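Local coordinates for beta-N-acetylhexosaminidase (Mycobacterium smegmatis, PDB 4YYF), which probably hydrolyses terminal non-reducing N-acetyl-D-hexosamine residues of N-acetyl-beta-D-hexosaminides, as a member of glycosyl hydrolase family 3, at residues D104-R109 against D154-V159; L199-H204 against P244-V249. The protein carries 1 engineered substitution. One frame throughout, in Å; residues are numbered along the deposited sequence.

Contact 1 of 2, residues D104-R109 against D154-V159; sequences DEEGGR and DFAPVV
Asp-104 meets Phe-155 through one carboxylate oxygen. OD1 lies 3.2 Å from Phe-155 CB. The same OD1 is 3.6 Å from Phe-155 CD2, so it reaches the ring at its edge, near the ring plane. Carboxylate and ring planes are turned 75° apart.

Glu-105 takes part mainly through its backbone. Its N donates to Asp-154 OD1 over 2.9 Å. The bond is moderately bent; it enters on the syn side of the carboxylate, 22° out of its plane. Asp-154 CG is anti to its own backbone N (chi1 -174°), and this carries CG to the side of Glu-105. The second oxygen, Asp-154 OD2, lies 2.7 Å from Glu-105 O. Glu-105 O also packs on Ala-156 CB, at 3.8 Å. The Glu-105 carboxylate lies apart from 154-159 and is held by Arg-142, Ser-111 and Leu-113 N.

The extended Glu-106 chain passes Ala-156 and Val-158. CG is 4.1 Å from Ala-156 CB. At the end, OE1 rests on the methyl Val-158 CG2 at 3.4 Å, and the two side chains cross obliquely. OE2 is held in salt bridges to Lys-203 and Arg-173. Glu-106 and Gly-107 together face Val-110, a classic beta bulge.

In the barrel, strand 100-107 runs parallel to strand 153-154, and this contact lies where the second strand passes into the loop that follows. Phe-155, the centre of an inverse gamma turn, has a backbone hydrogen bond to Val-103 and packs on Val-201 of strand 199-205. Pro-157 packs against Ala-186 and Ala-190 of helix 179-196.

Contact 2 of 2, residues L199-H204 against P244-V249; sequences LPVLKH and PVAVMV
Met-248, present as selenomethionine, runs out beside Lys-203 and His-204. Its CB lies 3.7 Å from Val-201 CG1 and also touches Lys-203 CB. From there CG stands anti to the backbone N (chi1 175°). SE then lies 4.1 Å from Lys-203 CD and 4.2 Å from His-204 CD2, oblique to the imidazole. The chain bends at chi3 (-77°), and the terminal methyl CE packs on Phe-155. Lys-203 CG sits 3.6 Å above the His-204 ring, over its centre.

Three backbone hydrogen bonds hold the strands together. Ala-246 N donates to Pro-200 O, and Leu-202 N to Ala-246 O. The third, Met-248 N to Leu-202 O, is short at 2.8 Å and nearly straight (174°). Leu-202 CG packs on Val-245 CG2 at 3.7 Å, the two side chains crossing at about a right angle. On the sheet face of Val-201 and Ala-246, Val-201 CG2 meets Ala-246 CB.

Lys-203 and His-204 are joined by a cis peptide. The His-204 ring nitrogen ND1 is hydrogen-bonded to Asp-160. Neighbouring parallel strands, linked along the chain through helices, are characteristic of the TIM-barrel domain of glycosyl hydrolase family 3.

Contacts 1 and 2 follow one another along the chain and share one sheet, with centres about 11 Å apart. They are joined directly. Lys-203 NZ of contact 2 lies 2.6 Å from Phe-155 O of contact 1, a probable hydrogen bond. Val-159 N makes another with Lys-203 O, at 2.7 Å. Small molecules, probably from the crystallisation liquor, sit at both contacts. A bound formic acid molecule is about 3 Å from the Asp-104 side chain, and an acetate about 3 Å from that of His-204. They may mark the pocket where a sugar would bind, but no substrate is present.

Contact 1 of 2, residues D104-R109 against D154-V159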
loop_
_atom_site.group_PDB
_atom_site.type_symbol
_atom_site.label_atom_id
_atom_site.label_comp_id
_atom_site.label_asym_id
_atom_site.label_seq_id
_atom_site.Cartn_x
_atom_site.Cartn_y
_atom_site.Cartn_z
ATOM N N ASP A 104 3.352 6.941 -4.370
ATOM C CA ASP A 104 3.170 7.745 -3.159
ATOM C C ASP A 104 2.846 9.192 -3.539
ATOM O O ASP A 104 3.747 9.995 -3.756
ATOM C CB ASP A 104 4.446 7.770 -2.316
ATOM C CG ASP A 104 4.587 6.567 -1.397
ATOM O OD1 ASP A 104 3.604 5.816 -1.211
ATOM O OD2 ASP A 104 5.696 6.381 -0.840
ATOM N N GLU A 105 1.570 9.542 -3.605
ATOM C CA GLU A 105 1.194 10.915 -3.938
ATOM C C GLU A 105 0.301 11.491 -2.831
ATOM O O GLU A 105 -0.931 11.483 -2.935
ATOM C CB GLU A 105 0.522 10.955 -5.321
ATOM C CG GLU A 105 0.206 12.340 -5.842
ATOM C CD GLU A 105 1.338 13.329 -5.648
ATOM O OE1 GLU A 105 1.200 14.226 -4.792
ATOM O OE2 GLU A 105 2.362 13.231 -6.358
ATOM N N GLU A 106 0.944 11.968 -1.762
ATOM C CA GLU A 106 0.262 12.468 -0.559
ATOM C C GLU A 106 0.165 13.981 -0.566
ATOM O O GLU A 106 -0.747 14.556 0.031
ATOM C CB GLU A 106 1.047 12.061 0.703
ATOM C CG GLU A 106 1.261 10.557 0.864
ATOM C CD GLU A 106 2.260 10.216 1.959
ATOM O OE1 GLU A 106 2.413 11.027 2.904
ATOM O OE2 GLU A 106 2.893 9.133 1.868
ATOM N N GLY A 107 1.138 14.625 -1.210
ATOM C CA GLY A 107 1.274 16.072 -1.158
ATOM C C GLY A 107 2.404 16.421 -0.214
ATOM O O GLY A 107 2.903 15.553 0.508
ATOM N N GLY A 108 2.815 17.685 -0.201
ATOM C CA GLY A 108 3.873 18.116 0.698
ATOM C C GLY A 108 5.198 17.420 0.429
ATOM O O GLY A 108 5.727 17.479 -0.691
ATOM N N ARG A 109 5.744 16.768 1.454
ATOM C CA ARG A 109 7.058 16.132 1.342
ATOM C C ARG A 109 7.043 14.837 0.535
ATOM O O ARG A 109 8.091 14.365 0.087
ATOM C CB ARG A 109 7.642 15.874 2.733
ATOM C CG ARG A 109 8.207 17.137 3.404
ATOM C CD ARG A 109 8.787 16.814 4.776
ATOM N NE ARG A 109 7.788 16.116 5.573
ATOM C CZ ARG A 109 8.009 15.014 6.280
ATOM N NH1 ARG A 109 9.226 14.481 6.333
ATOM N NH2 ARG A 109 7.005 14.465 6.959
ATOM N N ASP A 154 -3.191 5.054 -5.386
ATOM C CA ASP A 154 -2.381 6.029 -4.653
ATOM C C ASP A 154 -2.218 5.542 -3.221
ATOM O O ASP A 154 -3.210 5.283 -2.535
ATOM C CB ASP A 154 -3.048 7.424 -4.657
ATOM C CG ASP A 154 -2.171 8.516 -4.032
ATOM O OD1 ASP A 154 -0.996 8.248 -3.680
ATOM O OD2 ASP A 154 -2.643 9.676 -3.914
ATOM N N PHE A 155 -0.979 5.436 -2.755
ATOM C CA PHE A 155 -0.745 5.067 -1.361
ATOM C C PHE A 155 -0.982 6.285 -0.482
ATOM O O PHE A 155 -0.050 6.876 0.057
ATOM C CB PHE A 155 0.664 4.518 -1.184
ATOM C CG PHE A 155 0.893 3.208 -1.898
ATOM C CD1 PHE A 155 -0.021 2.162 -1.763
ATOM C CD2 PHE A 155 1.995 3.031 -2.724
ATOM C CE1 PHE A 155 0.187 0.930 -2.423
ATOM C CE2 PHE A 155 2.207 1.811 -3.392
ATOM C CZ PHE A 155 1.295 0.762 -3.229
ATOM N N ALA A 156 -2.252 6.655 -0.370
ATOM C CA ALA A 156 -2.687 7.801 0.418
ATOM C C ALA A 156 -4.176 7.617 0.632
ATOM O O ALA A 156 -4.835 6.970 -0.174
ATOM C CB ALA A 156 -2.393 9.111 -0.354
ATOM N N PRO A 157 -4.743 8.201 1.700
ATOM C CA PRO A 157 -4.147 9.097 2.681
ATOM C C PRO A 157 -3.496 8.362 3.840
ATOM O O PRO A 157 -3.891 7.264 4.222
ATOM C CB PRO A 157 -5.358 9.860 3.222
ATOM C CG PRO A 157 -6.467 8.816 3.186
ATOM C CD PRO A 157 -6.204 8.083 1.873
ATOM N N VAL A 158 -2.497 9.020 4.405
ATOM C CA VAL A 158 -1.957 8.672 5.705
ATOM C C VAL A 158 -3.052 8.921 6.733
ATOM O O VAL A 158 -3.646 10.001 6.766
ATOM C CB VAL A 158 -0.762 9.593 6.018
ATOM C CG1 VAL A 158 -0.328 9.467 7.492
ATOM C CG2 VAL A 158 0.395 9.282 5.075
ATOM N N VAL A 159 -3.324 7.935 7.577
ATOM C CA VAL A 159 -4.282 8.134 8.663
ATOM C C VAL A 159 -3.581 8.063 10.013
ATOM O O VAL A 159 -4.223 8.117 11.067
ATOM C CB VAL A 159 -5.469 7.140 8.591
ATOM C CG1 VAL A 159 -6.270 7.342 7.291
ATOM C CG2 VAL A 159 -4.968 5.713 8.687
#

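Contact 2 of 2, residues L199-H204 against P244-V249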
loop_
_atom_site.group_PDB
_atom_site.type_symbol
_atom_site.label_atom_id
_atom_site.label_comp_id
_atom_site.label_asym_id
_atom_site.label_seq_id
_atom_site.Cartn_x
_atom_site.Cartn_y
_atom_site.Cartn_z
ATOM N N LEU A 199 -7.695 3.995 -6.550
ATOM C CA LEU A 199 -7.852 3.241 -5.305
ATOM C C LEU A 199 -7.040 3.907 -4.198
ATOM O O LEU A 199 -5.813 3.950 -4.273
ATOM C CB LEU A 199 -7.359 1.793 -5.479
ATOM C CG LEU A 199 -7.411 0.943 -4.202
ATOM C CD1 LEU A 199 -8.882 0.639 -3.775
ATOM C CD2 LEU A 199 -6.626 -0.367 -4.401
ATOM N N PRO A 200 -7.714 4.435 -3.164
ATOM C CA PRO A 200 -6.939 4.985 -2.048
ATOM C C PRO A 200 -6.489 3.885 -1.080
ATOM O O PRO A 200 -7.137 2.834 -0.982
ATOM C CB PRO A 200 -7.924 5.945 -1.376
ATOM C CG PRO A 200 -9.283 5.399 -1.701
ATOM C CD PRO A 200 -9.173 4.584 -2.972
ATOM N N VAL A 201 -5.362 4.110 -0.406
ATOM C CA VAL A 201 -4.823 3.120 0.534
ATOM C C VAL A 201 -4.536 3.802 1.875
ATOM O O VAL A 201 -3.650 4.641 1.963
ATOM C CB VAL A 201 -3.525 2.468 0.006
ATOM C CG1 VAL A 201 -3.101 1.297 0.932
ATOM C CG2 VAL A 201 -3.705 1.953 -1.444
ATOM N N LEU A 202 -5.297 3.441 2.905
ATOM C CA LEU A 202 -5.107 3.988 4.251
ATOM C C LEU A 202 -3.835 3.413 4.884
ATOM O O LEU A 202 -3.643 2.200 4.885
ATOM C CB LEU A 202 -6.306 3.614 5.123
ATOM C CG LEU A 202 -7.699 3.876 4.543
ATOM C CD1 LEU A 202 -8.770 3.303 5.466
ATOM C CD2 LEU A 202 -7.925 5.374 4.346
ATOM N N LYS A 203 -2.970 4.262 5.439
ATOM C CA LYS A 203 -1.688 3.780 5.986
ATOM C C LYS A 203 -1.293 4.617 7.215
ATOM O O LYS A 203 -1.768 5.749 7.340
ATOM C CB LYS A 203 -0.603 3.821 4.893
ATOM C CG LYS A 203 -0.167 5.225 4.482
ATOM C CD LYS A 203 0.639 5.188 3.161
ATOM C CE LYS A 203 1.297 6.539 2.866
ATOM N NZ LYS A 203 2.054 6.514 1.565
ATOM N N HIS A 204 -0.455 4.110 8.132
ATOM C CA HIS A 204 0.177 2.787 8.101
ATOM C C HIS A 204 -0.351 1.944 9.279
ATOM O O HIS A 204 0.039 2.160 10.426
ATOM C CB HIS A 204 1.713 2.922 8.223
ATOM C CG HIS A 204 2.346 3.815 7.195
ATOM N ND1 HIS A 204 2.385 5.199 7.324
ATOM C CD2 HIS A 204 2.991 3.544 6.035
ATOM C CE1 HIS A 204 2.997 5.721 6.286
ATOM N NE2 HIS A 204 3.382 4.736 5.478
ATOM N N PRO A 244 -14.535 1.633 -2.799
ATOM C CA PRO A 244 -13.327 0.811 -2.651
ATOM C C PRO A 244 -12.240 1.511 -1.847
ATOM O O PRO A 244 -12.055 2.736 -1.911
ATOM C CB PRO A 244 -12.868 0.576 -4.094
ATOM C CG PRO A 244 -13.447 1.701 -4.868
ATOM C CD PRO A 244 -14.746 2.066 -4.194
ATOM N N VAL A 245 -11.525 0.715 -1.065
ATOM C CA VAL A 245 -10.442 1.233 -0.257
ATOM C C VAL A 245 -9.537 0.049 0.067
ATOM O O VAL A 245 -9.992 -1.094 0.111
ATOM C CB VAL A 245 -10.983 1.919 1.037
ATOM C CG1 VAL A 245 -11.563 0.885 2.007
ATOM C CG2 VAL A 245 -9.893 2.758 1.720
ATOM N N ALA A 246 -8.254 0.324 0.251
ATOM C CA ALA A 246 -7.285 -0.687 0.650
ATOM C C ALA A 246 -6.614 -0.200 1.919
ATOM O O ALA A 246 -6.778 0.946 2.308
ATOM C CB ALA A 246 -6.245 -0.933 -0.445
ATOM N N VAL A 247 -5.869 -1.083 2.574
ATOM C CA VAL A 247 -5.124 -0.714 3.770
ATOM C C VAL A 247 -3.677 -1.143 3.553
ATOM O O VAL A 247 -3.429 -2.188 2.952
ATOM C CB VAL A 247 -5.701 -1.413 5.020
ATOM C CG1 VAL A 247 -4.770 -1.231 6.260
ATOM C CG2 VAL A 247 -7.124 -0.898 5.334
HETATM N N MSE A 248 -2.727 -0.324 4.009
HETATM C CA MSE A 248 -1.321 -0.724 4.045
HETATM C C MSE A 248 -0.860 -0.912 5.492
HETATM O O MSE A 248 -1.042 -0.028 6.330
HETATM C CB MSE A 248 -0.435 0.334 3.384
HETATM C CG MSE A 248 1.079 0.037 3.491
HETATM SE SE MSE A 248 2.143 1.398 2.550
HETATM C CE MSE A 248 1.837 0.774 0.766
ATOM N N VAL A 249 -0.248 -2.059 5.774
ATOM C CA VAL A 249 0.262 -2.355 7.114
ATOM C C VAL A 249 1.734 -1.953 7.204
ATOM O O VAL A 249 2.517 -2.272 6.312
ATOM C CB VAL A 249 0.114 -3.855 7.441
ATOM C CG1 VAL A 249 0.728 -4.165 8.797
ATOM C CG2 VAL A 249 -1.352 -4.253 7.441
#